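Inorganic pyrophosphatase (Anaplasma phagocytophilum, PDB 3LD3) probably hydrolyses inorganic pyrophosphate to two phosphate ions with magnesium as cofactor, working as a homohexamer. Local coordinates at residues A33-V37 / K184-R188; I41-Q45 / A97-P103; H48-Y52 / V63-L67; P81-A85 / A190-A194; C108-V114 / K126-A132. All blocks are in the same frame, centred on the assembly; numbering follows the deposited sequence.

Interaction 1: A33-V37 / K184-R188; sequences APEEV and KELIR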
# COMPACT_ATOMS: atom_id res chain seq x y z
N ALA A 33 30.61 11.83 11.95
CA ALA A 33 29.85 13.11 11.97
C ALA A 33 30.87 14.25 11.92
O ALA A 33 31.95 14.14 12.47
CB ALA A 33 28.99 13.20 13.24
N PRO A 34 30.53 15.34 11.24
CA PRO A 34 29.29 15.65 10.56
C PRO A 34 29.25 15.24 9.08
O PRO A 34 28.26 15.54 8.42
CB PRO A 34 29.23 17.18 10.69
CG PRO A 34 30.65 17.58 10.56
CD PRO A 34 31.43 16.51 11.28
N GLU A 35 30.29 14.60 8.55
CA GLU A 35 30.34 14.22 7.13
C GLU A 35 29.29 13.15 6.79
O GLU A 35 28.68 13.19 5.73
CB GLU A 35 31.73 13.71 6.75
CG GLU A 35 32.87 14.70 7.04
CD GLU A 35 32.73 15.98 6.26
OE1 GLU A 35 32.33 15.93 5.07
OE2 GLU A 35 33.05 17.05 6.82
N GLU A 36 29.12 12.19 7.70
CA GLU A 36 28.01 11.23 7.66
C GLU A 36 27.44 11.16 9.07
O GLU A 36 28.19 11.14 10.04
CB GLU A 36 28.48 9.83 7.20
CG GLU A 36 28.92 9.78 5.74
CD GLU A 36 29.56 8.48 5.30
OE1 GLU A 36 29.79 7.59 6.12
OE2 GLU A 36 29.88 8.38 4.09
N VAL A 37 26.11 11.09 9.17
CA VAL A 37 25.46 11.12 10.46
C VAL A 37 24.37 10.07 10.49
O VAL A 37 23.87 9.67 9.43
CB VAL A 37 24.85 12.51 10.79
CG1 VAL A 37 25.96 13.61 10.88
CG2 VAL A 37 23.82 12.95 9.73
N LYS A 184 26.80 20.94 7.57
CA LYS A 184 27.76 20.25 8.41
C LYS A 184 28.19 21.10 9.62
O LYS A 184 28.37 20.56 10.71
CB LYS A 184 28.96 19.71 7.58
CG LYS A 184 28.49 18.64 6.59
CD LYS A 184 29.59 17.94 5.78
CE LYS A 184 30.06 18.73 4.67
NZ LYS A 184 31.17 18.11 3.81
N GLU A 185 28.37 22.41 9.46
CA GLU A 185 28.79 23.25 10.58
C GLU A 185 27.66 23.37 11.61
O GLU A 185 27.92 23.38 12.81
CB GLU A 185 29.30 24.61 10.09
CG GLU A 185 29.84 25.51 11.18
CD GLU A 185 31.16 25.07 11.77
OE1 GLU A 185 31.84 24.17 11.20
OE2 GLU A 185 31.53 25.65 12.81
N LEU A 186 26.42 23.44 11.14
CA LEU A 186 25.25 23.43 12.04
C LEU A 186 25.23 22.16 12.91
O LEU A 186 24.99 22.22 14.14
CB LEU A 186 23.97 23.54 11.22
CG LEU A 186 22.62 23.58 11.94
CD1 LEU A 186 21.61 24.49 11.22
CD2 LEU A 186 22.06 22.17 12.10
N ILE A 187 25.45 21.03 12.27
CA ILE A 187 25.53 19.73 12.95
C ILE A 187 26.68 19.70 13.96
O ILE A 187 26.51 19.29 15.11
CB ILE A 187 25.60 18.58 11.92
CG1 ILE A 187 24.30 18.51 11.10
CG2 ILE A 187 25.89 17.23 12.62
CD1 ILE A 187 24.41 17.66 9.87
N ARG A 188 27.85 20.17 13.55
CA ARG A 188 29.00 20.27 14.45
C ARG A 188 28.63 21.02 15.73
O ARG A 188 28.91 20.54 16.83
CB ARG A 188 30.18 20.98 13.75
CG ARG A 188 31.08 21.75 14.68
CD ARG A 188 32.09 22.59 13.92
NE ARG A 188 32.99 23.28 14.83
CZ ARG A 188 34.06 22.70 15.36
NH1 ARG A 188 34.32 21.43 15.08
NH2 ARG A 188 34.85 23.39 16.18
O HOH W 1 33.28 19.46 6.21
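The C-terminal helix 180-195 is met here by the loop that leads into strand 37-41, with P34 against K184 and I187. A cis peptide bond precedes P34, and its ring lies on the helix. P34 CB touches the backbone carbonyl K184 O at 3.5 Å. That oxygen also accepts the helical bond from R188 N. P34 CB and CG both meet K184 CB, and the ring crosses the lysine side chain at about a right angle. The same P34 CB also packs on I187 CG2 at 3.9 Å.

I187 CG2 also meets V37 CG1, tip to tip, at 4.0 Å. This methyl therefore lies against both P34 and V37. Both V37 and I187 are buried, and they also pack on I80.

The polar part lies at the solvent side. K184 NZ gives a 2.8 Å salt bridge to E35 OE1, on the syn side of the carboxylate and 20° out of its plane. The lysine chain bends at its third torsion (chi3 -80°), and E35 bends at chi2 (-63°). These bends bring the two charged ends together, and the side chains cross at about a right angle. A water bound to E35 OE2 at 2.5 Å makes a weak second link to K184 NZ.

The C-terminal helix of the pyrophosphatase fold thus packs on the loop entering strand 37-41, while I187 reaches P111 of strand 106-119.

Interaction 2: I41-Q45 / A97-P103; sequences IEVSQ and ARFPVMP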
# COMPACT_ATOMS: atom_id res chain seq x y z
N ILE A 41 14.57 7.65 11.96
CA ILE A 41 13.40 8.05 11.19
C ILE A 41 12.18 8.05 12.08
O ILE A 41 11.95 7.10 12.86
CB ILE A 41 13.20 7.15 9.93
CG1 ILE A 41 14.40 7.24 8.99
CG2 ILE A 41 11.89 7.52 9.17
CD1 ILE A 41 14.74 8.71 8.56
N GLU A 42 11.43 9.14 12.01
CA GLU A 42 10.13 9.27 12.67
C GLU A 42 8.96 9.19 11.71
O GLU A 42 7.90 8.66 12.09
CB GLU A 42 10.08 10.58 13.47
CG GLU A 42 11.05 10.53 14.67
CD GLU A 42 11.18 11.86 15.37
OE1 GLU A 42 11.35 12.84 14.63
OE2 GLU A 42 11.13 11.90 16.61
N VAL A 43 9.11 9.76 10.52
CA VAL A 43 8.05 9.75 9.52
C VAL A 43 8.60 9.29 8.18
O VAL A 43 9.62 9.85 7.69
CB VAL A 43 7.36 11.16 9.34
CG1 VAL A 43 6.26 11.10 8.28
CG2 VAL A 43 6.78 11.66 10.67
N SER A 44 7.93 8.33 7.56
CA SER A 44 8.35 7.80 6.28
C SER A 44 8.01 8.75 5.14
O SER A 44 6.95 9.39 5.14
CB SER A 44 7.67 6.47 5.99
OG SER A 44 7.96 5.51 6.98
N GLN A 45 8.86 8.77 4.13
CA GLN A 45 8.60 9.47 2.90
C GLN A 45 7.28 9.03 2.27
O GLN A 45 6.92 7.85 2.27
CB GLN A 45 9.74 9.17 1.93
CG GLN A 45 9.85 9.97 0.71
CD GLN A 45 11.20 9.59 0.07
OE1 GLN A 45 12.22 10.21 0.35
NE2 GLN A 45 11.21 8.42 -0.62
N ALA A 97 15.30 9.40 -0.16
CA ALA A 97 15.70 8.03 -0.53
C ALA A 97 14.81 7.48 -1.63
O ALA A 97 13.77 8.06 -1.95
CB ALA A 97 15.68 7.09 0.69
N ARG A 98 15.19 6.34 -2.21
CA ARG A 98 14.45 5.77 -3.33
C ARG A 98 13.14 5.14 -2.87
O ARG A 98 12.19 5.02 -3.65
CB ARG A 98 15.30 4.76 -4.11
CG ARG A 98 16.41 5.38 -4.91
CD ARG A 98 17.05 4.39 -5.89
NE ARG A 98 17.70 3.25 -5.23
CZ ARG A 98 17.34 1.97 -5.37
NH1 ARG A 98 16.30 1.62 -6.12
NH2 ARG A 98 18.04 1.04 -4.75
N PHE A 99 13.11 4.72 -1.60
CA PHE A 99 11.92 4.11 -1.00
C PHE A 99 11.75 4.63 0.40
O PHE A 99 12.69 5.11 0.97
CB PHE A 99 12.05 2.59 -0.97
CG PHE A 99 12.12 1.99 -2.32
CD1 PHE A 99 10.98 1.90 -3.10
CD2 PHE A 99 13.33 1.59 -2.85
CE1 PHE A 99 11.04 1.39 -4.39
CE2 PHE A 99 13.39 1.04 -4.14
CZ PHE A 99 12.23 0.98 -4.91
N PRO A 100 10.54 4.53 0.97
CA PRO A 100 10.30 4.95 2.35
C PRO A 100 11.06 4.08 3.32
O PRO A 100 11.20 2.87 3.08
CB PRO A 100 8.80 4.77 2.52
CG PRO A 100 8.29 4.77 1.17
CD PRO A 100 9.29 4.13 0.33
N VAL A 101 11.49 4.67 4.42
CA VAL A 101 12.13 3.97 5.51
C VAL A 101 11.18 4.00 6.70
O VAL A 101 10.64 5.07 7.06
CB VAL A 101 13.46 4.65 5.88
CG1 VAL A 101 14.12 3.99 7.10
CG2 VAL A 101 14.45 4.69 4.66
N MET A 102 11.00 2.88 7.36
CA MET A 102 10.02 2.79 8.40
C MET A 102 10.40 3.58 9.65
O MET A 102 11.59 3.69 10.00
CB MET A 102 9.77 1.32 8.76
CG MET A 102 10.85 0.70 9.49
SD MET A 102 10.40 -1.05 9.88
CE MET A 102 9.06 -1.01 10.87
N PRO A 103 9.40 4.11 10.35
CA PRO A 103 9.72 4.82 11.60
C PRO A 103 10.40 3.90 12.58
O PRO A 103 10.03 2.71 12.70
CB PRO A 103 8.35 5.28 12.12
CG PRO A 103 7.51 5.35 10.91
CD PRO A 103 7.98 4.25 10.00
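S44 and Q45 make the hydrogen bonds between these two loops. S44 OG donates to V101 O at 2.7 Å. It approaches from above the carbonyl plane, 48° out of it. The Q45 amide grips the backbone of A97 at two points. Q45 NE2 donates to A97 O at 2.9 Å, again from above the carbonyl plane, 44° out. A97 N donates to Q45 OE1 at 3.2 Å. This bond instead lies in the plane of the Q45 carbonyl, on a lone pair. With CG opposite the backbone N (chi1 -168°) and an extended chain beyond, the amide reaches A97.

The apolar contact is I41 CG1 with V101 CG1 at 3.8 Å, and the two side chains cross at about a right angle.

Other contacts set carbon against oxygen. I41 CG2 rests on V101 O. P103 CB lies 3.4 Å from E42 O, while P103 CD touches S44 OG. P100 CG packs against Q45 O at 3.5 Å. E42 and V43 both face Y77, a classic beta bulge where the chain turns a corner.

The second loop also meets other subunits. M102 N bonds to Y52 OH of the second subunit, and the F99 ring stacks on H48 of the same neighbour.

All three bonds join a side chain to main-chain atoms. They satisfy backbone groups of A97 and V101 that no strand pairs across this contact. E42 O, against P103, has no partner in the model.

Interaction 3: H48-Y52 / V63-L67; sequences HPVKY and VDRFL. With PO4 (phosphate ion), chain C.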
# COMPACT_ATOMS: atom_id res chain seq x y z
N HIS A 48 0.99 8.63 4.78
CA HIS A 48 -0.17 9.36 5.29
C HIS A 48 0.34 10.29 6.40
O HIS A 48 1.35 10.03 7.03
CB HIS A 48 -1.19 8.39 5.82
CG HIS A 48 -1.78 7.51 4.76
ND1 HIS A 48 -2.33 8.02 3.61
CD2 HIS A 48 -1.90 6.16 4.69
CE1 HIS A 48 -2.77 7.01 2.86
NE2 HIS A 48 -2.54 5.88 3.50
N PRO A 49 -0.38 11.39 6.64
CA PRO A 49 0.13 12.43 7.51
C PRO A 49 0.04 12.11 9.02
O PRO A 49 -0.55 12.89 9.80
CB PRO A 49 -0.70 13.64 7.05
CG PRO A 49 -1.95 13.10 6.64
CD PRO A 49 -1.57 11.83 5.90
N VAL A 50 0.58 10.96 9.43
CA VAL A 50 0.70 10.63 10.84
C VAL A 50 2.08 11.08 11.30
O VAL A 50 3.09 10.54 10.87
CB VAL A 50 0.52 9.13 11.12
CG1 VAL A 50 0.52 8.83 12.61
CG2 VAL A 50 -0.80 8.59 10.46
N LYS A 51 2.13 12.06 12.19
CA LYS A 51 3.43 12.61 12.63
C LYS A 51 3.85 11.93 13.92
O LYS A 51 3.41 12.28 15.03
CB LYS A 51 3.37 14.13 12.84
CG LYS A 51 4.81 14.63 12.99
CD LYS A 51 5.00 15.84 13.75
CE LYS A 51 6.39 16.41 13.47
NZ LYS A 51 7.44 15.96 14.42
N TYR A 52 4.69 10.92 13.79
CA TYR A 52 5.26 10.27 14.95
C TYR A 52 6.45 11.07 15.47
O TYR A 52 7.09 11.84 14.73
CB TYR A 52 5.75 8.85 14.60
CG TYR A 52 4.73 7.93 13.98
CD1 TYR A 52 3.82 7.25 14.79
CD2 TYR A 52 4.69 7.71 12.58
CE1 TYR A 52 2.85 6.41 14.24
CE2 TYR A 52 3.74 6.86 12.03
CZ TYR A 52 2.84 6.20 12.87
OH TYR A 52 1.89 5.34 12.36
N VAL A 63 2.38 9.05 18.56
CA VAL A 63 1.73 9.88 17.61
C VAL A 63 1.65 11.29 18.23
O VAL A 63 0.87 11.51 19.17
CB VAL A 63 0.30 9.37 17.32
CG1 VAL A 63 -0.37 10.28 16.29
CG2 VAL A 63 0.36 7.90 16.79
N ASP A 64 2.38 12.23 17.67
CA ASP A 64 2.29 13.61 18.12
C ASP A 64 0.97 14.20 17.64
O ASP A 64 0.21 14.78 18.42
CB ASP A 64 3.44 14.45 17.60
CG ASP A 64 3.28 15.92 17.99
OD1 ASP A 64 3.25 16.21 19.20
OD2 ASP A 64 3.12 16.75 17.08
N ARG A 65 0.71 14.05 16.34
CA ARG A 65 -0.56 14.48 15.77
C ARG A 65 -0.79 13.86 14.40
O ARG A 65 0.13 13.30 13.80
CB ARG A 65 -0.55 16.01 15.62
CG ARG A 65 0.34 16.57 14.54
CD ARG A 65 0.44 18.10 14.64
NE ARG A 65 1.30 18.73 13.64
CZ ARG A 65 2.62 18.86 13.71
NH1 ARG A 65 3.31 18.32 14.70
NH2 ARG A 65 3.27 19.50 12.74
N PHE A 66 -2.01 13.98 13.91
CA PHE A 66 -2.28 13.84 12.51
C PHE A 66 -2.23 15.25 11.91
O PHE A 66 -2.81 16.19 12.49
CB PHE A 66 -3.63 13.18 12.29
CG PHE A 66 -3.75 11.77 12.88
CD1 PHE A 66 -3.70 10.64 12.05
CD2 PHE A 66 -3.92 11.57 14.24
CE1 PHE A 66 -3.80 9.37 12.60
CE2 PHE A 66 -4.01 10.31 14.78
CZ PHE A 66 -3.95 9.19 13.94
N LEU A 67 -1.53 15.45 10.81
CA LEU A 67 -1.45 16.81 10.25
C LEU A 67 -2.87 17.22 9.87
O LEU A 67 -3.60 16.45 9.27
CB LEU A 67 -0.56 16.87 9.01
CG LEU A 67 0.90 16.42 9.06
CD1 LEU A 67 1.63 16.70 7.74
CD2 LEU A 67 1.57 17.10 10.26
P PO4 C . 7.13 19.96 14.23
O1 PO4 C . 7.53 21.38 14.53
O2 PO4 C . 6.10 19.46 15.22
O3 PO4 C . 6.52 19.85 12.85
O4 PO4 C . 8.40 19.09 14.29
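K51 and R65 face each other in the beta hairpin of strands 50-54 and 61-66, and both reach a bound phosphate. They form an antiparallel hydrogen-bonded pair, with K51 N donating to R65 O at 2.9 Å. K51 O takes a 2.8 Å bond from D64 N and a weak one from R65 N. D64 and R65 thus both face K51, a classic beta bulge. Just beyond the ladder L67 N donates to P49 O, and P49 CB packs on L67 CB at 3.8 Å. P49 centres an inverse gamma turn.

Most of the contact is buried and tight. V50 CG2 meets F66 CE1 at 3.8 Å, and the two side chains lie side by side. V50 CG1 sits over one face of the Y52 ring, offset toward its rim, while V63 CG2 meets that ring obliquely. P100 of the fourth subunit lies against V50. On the other face K51 CD passes close to R65 NH1, at 3.1 Å.

D64 marks the looser edge. It is partly exposed and approaches K51 CD only loosely, but its OD2 makes a 2.9 Å salt bridge to R65 NH1, in the guanidinium plane.

K51 and R65 are predicted substrate ligands, and the phosphate, probably from the crystallisation liquor, may mark that pocket. Y163, K121 and K164 also bind the ion. E53 pairs with K51 NZ, which bonds phosphate O4 weakly, and E167 with R65 NE. R65 NH1 donates to phosphate O2 at 3.1 Å, and R65 NH2 to phosphate O3 at 3.3 Å with a nearly straight N-H...O angle of 178°.

Interaction 4: P81-A85 / A190-A194; sequences PNTIA and AIIAA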
# COMPACT_ATOMS: atom_id res chain seq x y z
N PRO A 81 20.52 11.56 16.69
CA PRO A 81 20.70 11.35 18.13
C PRO A 81 21.89 12.11 18.72
O PRO A 81 22.89 12.32 18.04
CB PRO A 81 20.96 9.84 18.24
CG PRO A 81 20.35 9.25 17.04
CD PRO A 81 20.58 10.28 15.94
N ASN A 82 21.75 12.52 19.98
CA ASN A 82 22.87 13.12 20.70
C ASN A 82 23.29 14.46 20.11
O ASN A 82 24.50 14.74 20.00
CB ASN A 82 24.08 12.20 20.69
CG ASN A 82 24.20 11.44 21.90
OD1 ASN A 82 23.26 10.77 22.33
ND2 ASN A 82 25.38 11.53 22.53
N THR A 83 22.29 15.23 19.70
CA THR A 83 22.50 16.58 19.22
C THR A 83 21.56 17.54 19.95
O THR A 83 20.45 17.17 20.35
CB THR A 83 22.33 16.71 17.69
OG1 THR A 83 21.01 16.31 17.28
CG2 THR A 83 23.38 15.88 16.98
N ILE A 84 22.02 18.78 20.13
CA ILE A 84 21.16 19.85 20.64
C ILE A 84 21.25 21.05 19.70
O ILE A 84 22.25 21.75 19.70
CB ILE A 84 21.53 20.28 22.07
CG1 ILE A 84 21.34 19.11 23.04
CG2 ILE A 84 20.62 21.45 22.54
CD1 ILE A 84 21.80 19.40 24.44
N ALA A 85 20.21 21.25 18.89
CA ALA A 85 20.12 22.36 17.94
C ALA A 85 19.76 23.65 18.67
O ALA A 85 19.53 23.64 19.87
CB ALA A 85 19.10 22.05 16.88
N ALA A 190 25.70 21.55 17.02
CA ALA A 190 24.71 20.77 17.79
C ALA A 190 25.35 19.58 18.52
O ALA A 190 24.92 19.23 19.62
CB ALA A 190 23.57 20.34 16.90
N ILE A 191 26.37 18.98 17.94
CA ILE A 191 27.13 17.92 18.60
C ILE A 191 27.91 18.47 19.80
O ILE A 191 27.95 17.86 20.85
CB ILE A 191 28.08 17.20 17.61
CG1 ILE A 191 27.26 16.45 16.54
CG2 ILE A 191 29.07 16.31 18.36
CD1 ILE A 191 28.08 15.92 15.40
N ILE A 192 28.55 19.63 19.62
CA ILE A 192 29.27 20.30 20.71
C ILE A 192 28.29 20.71 21.81
O ILE A 192 28.59 20.55 22.98
CB ILE A 192 30.02 21.55 20.22
CG1 ILE A 192 31.16 21.15 19.29
CG2 ILE A 192 30.54 22.36 21.42
CD1 ILE A 192 31.72 22.35 18.45
N ALA A 193 27.12 21.23 21.44
CA ALA A 193 26.12 21.60 22.43
C ALA A 193 25.70 20.37 23.27
O ALA A 193 25.47 20.48 24.47
CB ALA A 193 24.92 22.27 21.77
N ALA A 194 25.63 19.19 22.64
CA ALA A 194 25.25 17.97 23.35
C ALA A 194 26.34 17.48 24.31
O ALA A 194 26.01 16.89 25.34
CB ALA A 194 24.88 16.87 22.37
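One backbone hydrogen bond joins I84 to helix 180-195: I84 N donates to A190 O at 3.0 Å. The bond is nearly straight, with an angle of 175° at the hydrogen. The donor sits 40° out of the carbonyl plane. A190 O also accepts the helical bond from A194 N, which comes from the opposite face of that plane. The oxygen is therefore gripped by two donors.

A CA-H...O contact runs back the other way, from A190 CA to I84 O at 3.3 Å. The loop between strands 76-79 and 92-95 thus runs beside helix 180-195, the C-terminal helix of the pyrophosphatase fold. The loop leads on to D87, a predicted magnesium ligand.

The remaining contacts are apolar or methyl-to-carbonyl. A193 CB touches I84 O and meets I84 CB at 3.9 Å. The I84 side chain continues along the helix, and its CD1 reaches A194 CA. A194 CB presses on N82 O at 3.2 Å. T83 CB lies against A190 CB, while T83 CG2 meets I191 CG1 at 3.9 Å. The T83 hydroxyl is turned between its backbone N and carbonyl carbon (chi1 60°), where it bonds to I80 O and V91 N.

Interaction 5: C108-V114 / K126-A132; sequences CVRPVGV and KVLAVPA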
# COMPACT_ATOMS: atom_id res chain seq x y z
N CYS A 108 22.24 5.85 7.99
CA CYS A 108 23.46 6.63 7.84
C CYS A 108 23.36 7.50 6.59
O CYS A 108 23.15 7.00 5.47
CB CYS A 108 24.67 5.71 7.82
SG CYS A 108 26.23 6.61 7.76
N VAL A 109 23.50 8.81 6.77
CA VAL A 109 23.25 9.76 5.70
C VAL A 109 24.35 10.82 5.60
O VAL A 109 25.11 11.03 6.54
CB VAL A 109 21.88 10.48 5.90
CG1 VAL A 109 20.74 9.40 6.13
CG2 VAL A 109 21.94 11.46 7.11
N ARG A 110 24.39 11.43 4.43
CA ARG A 110 25.32 12.51 4.13
C ARG A 110 24.52 13.79 4.00
O ARG A 110 23.67 13.86 3.11
CB ARG A 110 25.96 12.31 2.76
CG ARG A 110 26.95 11.26 2.62
CD ARG A 110 27.70 11.54 1.30
NE ARG A 110 26.96 11.20 0.08
CZ ARG A 110 26.55 12.08 -0.84
NH1 ARG A 110 26.67 13.36 -0.65
NH2 ARG A 110 25.97 11.66 -1.94
N PRO A 111 24.76 14.80 4.85
CA PRO A 111 24.08 16.10 4.67
C PRO A 111 24.46 16.77 3.36
O PRO A 111 25.66 16.80 2.99
CB PRO A 111 24.59 16.94 5.85
CG PRO A 111 25.10 15.95 6.82
CD PRO A 111 25.63 14.81 6.03
N VAL A 112 23.47 17.33 2.68
CA VAL A 112 23.72 18.04 1.42
C VAL A 112 23.28 19.51 1.44
O VAL A 112 23.60 20.26 0.51
CB VAL A 112 23.12 17.32 0.17
CG1 VAL A 112 23.72 15.91 0.02
CG2 VAL A 112 21.56 17.32 0.15
N GLY A 113 22.59 19.92 2.49
CA GLY A 113 22.15 21.30 2.60
C GLY A 113 21.29 21.48 3.82
O GLY A 113 21.03 20.54 4.59
N VAL A 114 20.84 22.70 4.01
CA VAL A 114 19.97 23.00 5.12
C VAL A 114 19.03 24.12 4.75
O VAL A 114 19.46 25.10 4.12
CB VAL A 114 20.78 23.29 6.39
CG1 VAL A 114 21.85 24.37 6.14
CG2 VAL A 114 19.87 23.60 7.54
N LYS A 126 16.08 22.81 8.92
CA LYS A 126 15.88 21.42 8.50
C LYS A 126 17.03 21.02 7.59
O LYS A 126 17.18 21.56 6.52
CB LYS A 126 14.55 21.26 7.77
CG LYS A 126 13.31 21.66 8.60
CD LYS A 126 13.22 20.94 9.97
CE LYS A 126 11.97 21.47 10.72
NZ LYS A 126 11.93 21.13 12.13
N VAL A 127 17.85 20.07 8.04
CA VAL A 127 18.93 19.56 7.24
C VAL A 127 18.33 18.63 6.18
O VAL A 127 17.38 17.89 6.46
CB VAL A 127 19.94 18.80 8.13
CG1 VAL A 127 21.03 18.05 7.29
CG2 VAL A 127 20.61 19.74 9.11
N LEU A 128 18.85 18.72 4.96
CA LEU A 128 18.55 17.81 3.87
C LEU A 128 19.72 16.86 3.62
O LEU A 128 20.85 17.29 3.52
CB LEU A 128 18.23 18.56 2.58
CG LEU A 128 17.82 17.74 1.35
CD1 LEU A 128 16.50 16.96 1.58
CD2 LEU A 128 17.70 18.60 0.05
N ALA A 129 19.42 15.56 3.55
CA ALA A 129 20.46 14.54 3.40
C ALA A 129 20.04 13.46 2.40
O ALA A 129 18.85 13.29 2.07
CB ALA A 129 20.80 13.90 4.78
N VAL A 130 21.04 12.72 1.92
CA VAL A 130 20.82 11.54 1.09
C VAL A 130 21.52 10.38 1.77
O VAL A 130 22.37 10.59 2.64
CB VAL A 130 21.32 11.73 -0.35
CG1 VAL A 130 20.55 12.90 -1.09
CG2 VAL A 130 22.83 12.01 -0.42
N PRO A 131 21.17 9.13 1.42
CA PRO A 131 21.87 8.01 2.06
C PRO A 131 23.37 8.05 1.80
O PRO A 131 23.80 8.52 0.74
CB PRO A 131 21.24 6.80 1.38
CG PRO A 131 19.91 7.26 0.92
CD PRO A 131 20.14 8.66 0.49
N ALA A 132 24.15 7.61 2.78
CA ALA A 132 25.57 7.36 2.58
C ALA A 132 25.76 6.42 1.39
O ALA A 132 24.93 5.56 1.11
CB ALA A 132 26.19 6.77 3.83
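R110 lies across V130 in the long antiparallel hairpin of strands 106-119 and 122-131. Its side chain can be followed outward. CB is 4.0 Å from V130 O. CG comes near A132 CA. The chain then bends at chi3 (-76°), and NE lies near P131 O. The bend folds the guanidinium back over V130. V130 CG2 sits over one face of that group, offset toward its rim, 3.5 Å from NH2. CZ is also close to this methyl. NH1 bonds to I142 O outside the hairpin.

The backbones pair in both directions. R110 N donates to V130 O at 2.8 Å, and V130 N returns a bond to R110 O. A132 N donates to C108 O at one end, and L128 N to G113 O nearer the other. Between them V112 N donates to L128 O at 2.8 Å, while G113 N makes a weak bond to the same oxygen. V112 and G113 both face L128, a classic beta bulge, and the register shifts by one.

Side chains fill in around the ladder. V109 CG2 meets A129 CB at 3.6 Å. V112 CG2 rests on L128 CG, and V112 CG1 touches V130 CG2 at 4.0 Å. P111 CB packs on V127 CG1, and V127 also touches L186 of helix 180-195. K126 sends its amine away to D92 and D124, predicted magnesium ligands.

This bulged hairpin supplies two neighbouring strands of the five-stranded closed beta barrel at the core of the pyrophosphatase fold.

How the interactions relate
Interaction 5 lies in the buried core, and interaction 3 is also buried, partly by a neighbouring subunit. Interactions 1, 2 and 4 are partly buried. Interactions 1 and 4 share helix 180-195 and touch through A33 and I191. One has a salt bridge at its solvent side, the other a single backbone bond and small methyls. Interaction 1 also joins interaction 5 by a probable hydrogen bond from V37 N to V109 O. Interactions 3 and 5 are both bulged hairpins, but the first presents charges to a phosphate while the second is held by a backbone ladder with mainly apolar side chains around it. Interaction 2 packs on interaction 3 through V43 and Y52; both touch the fourth subunit.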